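Side-chain contacts in peptidoglycan hydrolase FlgJ (Sphingomonas sp. A1, PDB 2ZYC), which probably acts as a flagellum-specific muramidase that hydrolyses the peptidoglycan layer so that the rod can be assembled in the periplasm: residues Leu20-Ala24 and His25-Ala29; Ser60-Thr63 and Gly64-Glu68. The protein carries 2 engineered substitutions. All blocks are in the same frame, centred on the assembly; numbering follows the deposited sequence.

Contact 1 of 2, residues Leu20-Ala24 and His25-Ala29; sequences LGVPA and HFLVA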
ATOM      1  N   LEU A  20      11.296  -2.658   5.585  1.00 23.22           N
ATOM      2  CA  LEU A  20      10.296  -2.879   6.632  1.00 22.66           C
ATOM      3  C   LEU A  20      10.343  -4.284   7.207  1.00 21.77           C
ATOM      4  O   LEU A  20       9.669  -4.567   8.197  1.00 22.80           O
ATOM      5  CB  LEU A  20       8.888  -2.601   6.109  1.00 22.53           C
ATOM      6  CG  LEU A  20       8.562  -1.197   5.602  1.00 22.89           C
ATOM      7  CD1 LEU A  20       7.214  -1.226   4.945  1.00 22.90           C
ATOM      8  CD2 LEU A  20       8.585  -0.201   6.744  1.00 24.84           C
ATOM      9  N   GLY A  21      11.135  -5.155   6.585  1.00 20.95           N
ATOM     10  CA  GLY A  21      11.297  -6.541   7.009  1.00 19.46           C
ATOM     11  C   GLY A  21      10.057  -7.414   6.851  1.00 18.93           C
ATOM     12  O   GLY A  21       9.726  -8.198   7.742  1.00 18.96           O
ATOM     13  N   VAL A  22       9.373  -7.266   5.714  1.00 17.50           N
ATOM     14  CA  VAL A  22       8.182  -8.065   5.384  1.00 15.89           C
ATOM     15  C   VAL A  22       8.241  -8.443   3.892  1.00 15.17           C
ATOM     16  O   VAL A  22       8.985  -7.822   3.130  1.00 15.23           O
ATOM     17  CB  VAL A  22       6.845  -7.309   5.697  1.00 15.64           C
ATOM     18  CG1 VAL A  22       6.752  -6.865   7.173  1.00 14.50           C
ATOM     19  CG2 VAL A  22       6.651  -6.121   4.767  1.00 15.58           C
ATOM     20  N   PRO A  23       7.491  -9.476   3.469  1.00 14.86           N
ATOM     21  CA  PRO A  23       7.503  -9.823   2.031  1.00 14.41           C
ATOM     22  C   PRO A  23       6.916  -8.721   1.137  1.00 14.10           C
ATOM     23  O   PRO A  23       5.937  -8.073   1.513  1.00 13.73           O
ATOM     24  CB  PRO A  23       6.649 -11.094   1.962  1.00 14.43           C
ATOM     25  CG  PRO A  23       6.642 -11.621   3.370  1.00 14.99           C
ATOM     26  CD  PRO A  23       6.662 -10.416   4.244  1.00 14.80           C
ATOM     27  N   ALA A  24       7.528  -8.520  -0.032  1.00 13.55           N
ATOM     28  CA  ALA A  24       7.113  -7.481  -0.975  1.00 13.28           C
ATOM     29  C   ALA A  24       5.633  -7.551  -1.360  1.00 12.91           C
ATOM     30  O   ALA A  24       4.965  -6.520  -1.457  1.00 11.81           O
ATOM     31  CB  ALA A  24       7.993  -7.505  -2.223  1.00 13.65           C
ATOM     32  N   HIS A  25       5.111  -8.761  -1.556  1.00 12.61           N
ATOM     33  CA  HIS A  25       3.722  -8.892  -1.994  1.00 12.86           C
ATOM     34  C   HIS A  25       2.712  -8.444  -0.937  1.00 12.54           C
ATOM     35  O   HIS A  25       1.561  -8.148  -1.277  1.00 12.41           O
ATOM     36  CB  HIS A  25       3.421 -10.303  -2.522  1.00 13.31           C
ATOM     37  CG  HIS A  25       3.216 -11.340  -1.462  1.00 14.68           C
ATOM     38  ND1 HIS A  25       4.239 -11.805  -0.662  1.00 15.41           N
ATOM     39  CD2 HIS A  25       2.116 -12.051  -1.118  1.00 15.17           C
ATOM     40  CE1 HIS A  25       3.769 -12.737   0.146  1.00 15.68           C
ATOM     41  NE2 HIS A  25       2.484 -12.903  -0.107  1.00 15.56           N
ATOM     42  N   PHE A  26       3.132  -8.388   0.332  1.00 12.16           N
ATOM     43  CA  PHE A  26       2.256  -7.824   1.383  1.00 12.21           C
ATOM     44  C   PHE A  26       1.931  -6.363   1.059  1.00 11.92           C
ATOM     45  O   PHE A  26       0.790  -5.916   1.234  1.00 12.48           O
ATOM     46  CB  PHE A  26       2.906  -7.886   2.775  1.00 12.33           C
ATOM     47  CG  PHE A  26       2.900  -9.256   3.414  1.00 12.86           C
ATOM     48  CD1 PHE A  26       2.654 -10.409   2.673  1.00 14.78           C
ATOM     49  CD2 PHE A  26       3.178  -9.386   4.775  1.00 13.52           C
ATOM     50  CE1 PHE A  26       2.657 -11.667   3.279  1.00 14.46           C
ATOM     51  CE2 PHE A  26       3.199 -10.642   5.383  1.00 13.79           C
ATOM     52  CZ  PHE A  26       2.940 -11.782   4.625  1.00 14.39           C
ATOM     53  N   LEU A  27       2.938  -5.632   0.587  0.50 11.79           N
ATOM     54  CA  LEU A  27       2.781  -4.212   0.266  0.50 11.42           C
ATOM     55  C   LEU A  27       2.040  -3.990  -1.052  0.50 11.49           C
ATOM     56  O   LEU A  27       1.268  -3.035  -1.183  0.50 11.30           O
ATOM     57  CB  LEU A  27       4.143  -3.505   0.259  0.50 11.32           C
ATOM     58  CG  LEU A  27       4.901  -3.512   1.594  0.50 11.24           C
ATOM     59  CD1 LEU A  27       6.205  -2.762   1.452  0.50 10.96           C
ATOM     60  CD2 LEU A  27       4.067  -2.913   2.729  0.50 10.54           C
ATOM     61  N   VAL A  28       2.278  -4.871  -2.023  1.00 11.22           N
ATOM     62  CA  VAL A  28       1.525  -4.861  -3.286  1.00 11.38           C
ATOM     63  C   VAL A  28       0.041  -5.101  -3.002  1.00 11.39           C
ATOM     64  O   VAL A  28      -0.823  -4.394  -3.531  1.00 11.18           O
ATOM     65  CB  VAL A  28       2.041  -5.927  -4.284  1.00 11.49           C
ATOM     66  CG1 VAL A  28       1.141  -5.975  -5.540  1.00 11.49           C
ATOM     67  CG2 VAL A  28       3.508  -5.649  -4.669  1.00 11.13           C
ATOM     68  N   ALA A  29      -0.237  -6.094  -2.155  1.00 11.58           N
ATOM     69  CA  ALA A  29      -1.605  -6.420  -1.767  1.00 11.62           C
ATOM     70  C   ALA A  29      -2.273  -5.231  -1.108  1.00 12.21           C
ATOM     71  O   ALA A  29      -3.408  -4.877  -1.447  1.00 12.30           O
ATOM     72  CB  ALA A  29      -1.632  -7.626  -0.843  1.00 12.53           C
TER
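Pro23 lies against the ring of Phe26 in the short turn that links helices 3-20 and 24-35 of the C-terminal glucosaminidase domain of FlgJ, a member of the lysozyme clan. The side chain to follow is Phe26. Its CB passes 3.3 Å from Pro23 O, the same carbonyl that accepts the Phe26 N-H over the first helical turn; the donor sits well above the carbonyl plane. With CG beside the backbone N and anti to the carbonyl carbon (chi1 -76°), the ring is carried back toward the loop. There CD2 and CE2 meet Pro23 CD, while CE1 and CZ lie nearer Pro23 CG, with CZ 3.9 Å from it. The result is a CH-pi contact: Pro23 CD stands 3.8 Å from the centroid of the Phe26 ring, over one face. Val22 CB adds a looser contact at Phe26 CD2. Farther out, Phe121 of helix 118-127, its ring at about 45°, and Ile144 of helix 136-145 also touch this phenylalanine, placing it in the buried core.

His25 touches the same side of the proline farther round the ring, ND1 lying 3.6 Å from Pro23 CB, and Phe26 CD1 lies over a face of the imidazole. On the side facing helix 92-105, Leu20 CD1 meets Leu27 CD1 at 3.9 Å, and both leucines touch Tyr99. Ala24 O closes the turn by taking two amides: Leu27 N weakly at 3.0 Å, and Val28 N at 3.2 Å, with an N-H...O angle of 162° and the donor in the carbonyl plane.

Contact 2 of 2, residues Ser60-Thr63 and Gly64-Glu68; sequences SNWT and GKVVE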
ATOM      1  N   SER A  60      -0.616  17.672  10.227  0.50 11.42           N
ATOM      2  CA  SER A  60       0.186  18.836  10.597  0.50 11.21           C
ATOM      3  C   SER A  60       1.690  18.670  10.359  0.50 11.69           C
ATOM      4  O   SER A  60       2.392  19.660  10.162  0.50 11.87           O
ATOM      5  CB  SER A  60      -0.061  19.192  12.066  0.50 10.98           C
ATOM      6  OG  SER A  60       0.217  18.081  12.891  0.50  8.35           O
ATOM      7  N   ASN A  61       2.179  17.430  10.380  1.00 11.93           N
ATOM      8  CA  ASN A  61       3.607  17.161  10.162  1.00 13.13           C
ATOM      9  C   ASN A  61       3.956  16.948   8.681  1.00 13.62           C
ATOM     10  O   ASN A  61       5.087  16.580   8.355  1.00 14.31           O
ATOM     11  CB  ASN A  61       4.060  15.955  10.997  1.00 13.18           C
ATOM     12  CG  ASN A  61       3.468  14.648  10.492  1.00 14.44           C
ATOM     13  OD1 ASN A  61       2.519  14.658   9.720  1.00 16.49           O
ATOM     14  ND2 ASN A  61       4.017  13.521  10.937  1.00 15.81           N
ATOM     15  N   TRP A  62       2.974  17.150   7.801  1.00 14.09           N
ATOM     16  CA  TRP A  62       3.191  17.062   6.351  1.00 14.90           C
ATOM     17  C   TRP A  62       3.243  18.447   5.707  1.00 15.92           C
ATOM     18  O   TRP A  62       2.274  19.202   5.767  1.00 15.82           O
ATOM     19  CB  TRP A  62       2.091  16.220   5.692  1.00 14.63           C
ATOM     20  CG  TRP A  62       2.185  16.148   4.197  1.00 14.58           C
ATOM     21  CD1 TRP A  62       1.433  16.849   3.295  1.00 15.39           C
ATOM     22  CD2 TRP A  62       3.064  15.317   3.430  1.00 15.33           C
ATOM     23  NE1 TRP A  62       1.801  16.521   2.010  1.00 15.44           N
ATOM     24  CE2 TRP A  62       2.799  15.581   2.062  1.00 15.72           C
ATOM     25  CE3 TRP A  62       4.062  14.388   3.761  1.00 16.37           C
ATOM     26  CZ2 TRP A  62       3.489  14.937   1.028  1.00 16.08           C
ATOM     27  CZ3 TRP A  62       4.749  13.743   2.724  1.00 15.97           C
ATOM     28  CH2 TRP A  62       4.451  14.026   1.378  1.00 15.49           C
ATOM     29  N   THR A  63       4.375  18.749   5.079  1.00 17.40           N
ATOM     30  CA  THR A  63       4.585  20.042   4.421  1.00 18.81           C
ATOM     31  C   THR A  63       4.763  19.863   2.911  1.00 19.52           C
ATOM     32  O   THR A  63       5.089  20.818   2.195  1.00 20.00           O
ATOM     33  CB  THR A  63       5.815  20.770   4.992  1.00 18.77           C
ATOM     34  OG1 THR A  63       6.966  19.935   4.834  1.00 19.78           O
ATOM     35  CG2 THR A  63       5.611  21.097   6.480  1.00 19.93           C
ATOM     36  N   GLY A  64       4.544  18.640   2.434  1.00 19.39           N
ATOM     37  CA  GLY A  64       4.604  18.353   1.007  1.00 19.73           C
ATOM     38  C   GLY A  64       3.355  18.801   0.271  1.00 19.73           C
ATOM     39  O   GLY A  64       2.519  19.541   0.807  1.00 19.70           O
ATOM     40  N   LYS A  65       3.230  18.344  -0.972  1.00 19.83           N
ATOM     41  CA  LYS A  65       2.055  18.608  -1.772  1.00 19.99           C
ATOM     42  C   LYS A  65       0.829  17.959  -1.137  1.00 19.34           C
ATOM     43  O   LYS A  65       0.913  16.861  -0.583  1.00 19.11           O
ATOM     44  CB  LYS A  65       2.262  18.075  -3.188  1.00 20.39           C
ATOM     45  CG  LYS A  65       1.218  18.534  -4.190  1.00 22.85           C
ATOM     46  CD  LYS A  65       1.518  17.983  -5.572  1.00 26.04           C
ATOM     47  CE  LYS A  65       0.530  18.535  -6.595  1.00 28.52           C
ATOM     48  NZ  LYS A  65       1.059  18.397  -7.984  1.00 31.17           N
ATOM     49  N   VAL A  66      -0.298  18.656  -1.226  1.00 18.94           N
ATOM     50  CA  VAL A  66      -1.559  18.210  -0.652  1.00 18.95           C
ATOM     51  C   VAL A  66      -2.643  18.144  -1.722  1.00 19.26           C
ATOM     52  O   VAL A  66      -2.759  19.040  -2.569  1.00 19.26           O
ATOM     53  CB  VAL A  66      -2.010  19.140   0.504  1.00 18.91           C
ATOM     54  CG1 VAL A  66      -3.437  18.815   0.954  1.00 18.46           C
ATOM     55  CG2 VAL A  66      -1.027  19.047   1.681  1.00 19.01           C
ATOM     56  N   VAL A  67      -3.427  17.076  -1.681  1.00 19.11           N
ATOM     57  CA  VAL A  67      -4.583  16.946  -2.543  1.00 19.54           C
ATOM     58  C   VAL A  67      -5.818  16.724  -1.676  1.00 20.09           C
ATOM     59  O   VAL A  67      -5.812  15.901  -0.752  1.00 19.27           O
ATOM     60  CB  VAL A  67      -4.392  15.831  -3.623  1.00 19.67           C
ATOM     61  CG1 VAL A  67      -4.032  14.487  -2.983  1.00 19.59           C
ATOM     62  CG2 VAL A  67      -5.632  15.712  -4.509  1.00 19.54           C
ATOM     63  N   GLU A  68      -6.864  17.497  -1.944  1.00 21.28           N
ATOM     64  CA  GLU A  68      -8.123  17.324  -1.240  1.00 23.02           C
ATOM     65  C   GLU A  68      -8.989  16.333  -1.994  1.00 23.51           C
ATOM     66  O   GLU A  68      -9.023  16.332  -3.233  1.00 23.94           O
ATOM     67  CB  GLU A  68      -8.844  18.663  -1.035  1.00 23.15           C
ATOM     68  CG  GLU A  68      -8.208  19.508   0.064  1.00 23.89           C
ATOM     69  CD  GLU A  68      -8.695  20.950   0.097  1.00 25.29           C
ATOM     70  OE1 GLU A  68      -9.803  21.238  -0.401  1.00 28.04           O
ATOM     71  OE2 GLU A  68      -7.951  21.801   0.632  1.00 29.04           O
TER
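Trp62 folds its indole forward over Gly64 and reaches the backbone of Lys65, so the contact comes down to one aromatic side chain and the chain that follows it. The polar part is a hydrogen bond: Trp62 NE1 donates its N-H to Lys65 O at 2.8 Å, with an N-H...O angle of 154°. The acceptor lies almost in the indole plane, 8° out of it, whereas NE1 stands well above the plane of the carbonyl and is not on a lone pair. With the packing on Gly64, this bond helps to hold the ring's rotation. Placing CG anti to the backbone N and beside the carbonyl carbon (chi1 176°) is what sends the indole along the direction of the chain.

Face packing comes next. Gly64 N lies 3.4 Å above the Trp62 ring plane, toward the rim, and Gly64 CA is 3.5 Å from Trp62 CE2. The fit leaves no room for a side chain at Gly64, where a CB would collide with Trp62 CZ2.

The apolar contact is at the ring edge: Val66 CG2 comes within 3.7 Å of Trp62 CD1, near the indole plane, the two side chains running alongside in opposed senses. A leucine in place of Trp62 has no N-H and no flat ring to offer, which would probably leave Lys65 O in want of a partner and uncover the backbone at Gly64.

Across the hairpin, strand 82-88 supplies Arg87 against Trp62 and Arg85 against Val66, and Lys65 pairs through its backbone with Ala88. The indole thus packs where the chain enters strand 65-71, the first strand of the two-stranded antiparallel hairpin that belongs to the small beta lobe of this lysozyme-like fold.

How the contacts relate
The two contacts come in series along the chain, 20-29 before 60-68, and both belong to the same glucosaminidase family region. They lie on opposite sides of the chain's centre, their own centres about 25 Å apart and their nearest atoms about 15 Å apart, with no touch between them. Contact 1 is buried where helix 24-35 starts, among helices 3-20, 92-105, 136-145 and 147-156; contact 2 is at the surface, where the loop after helix 24-35 runs into strand 65-71 of the antiparallel pair with 82-88. One therefore belongs to the helical core and the other to the start of the peripheral hairpin.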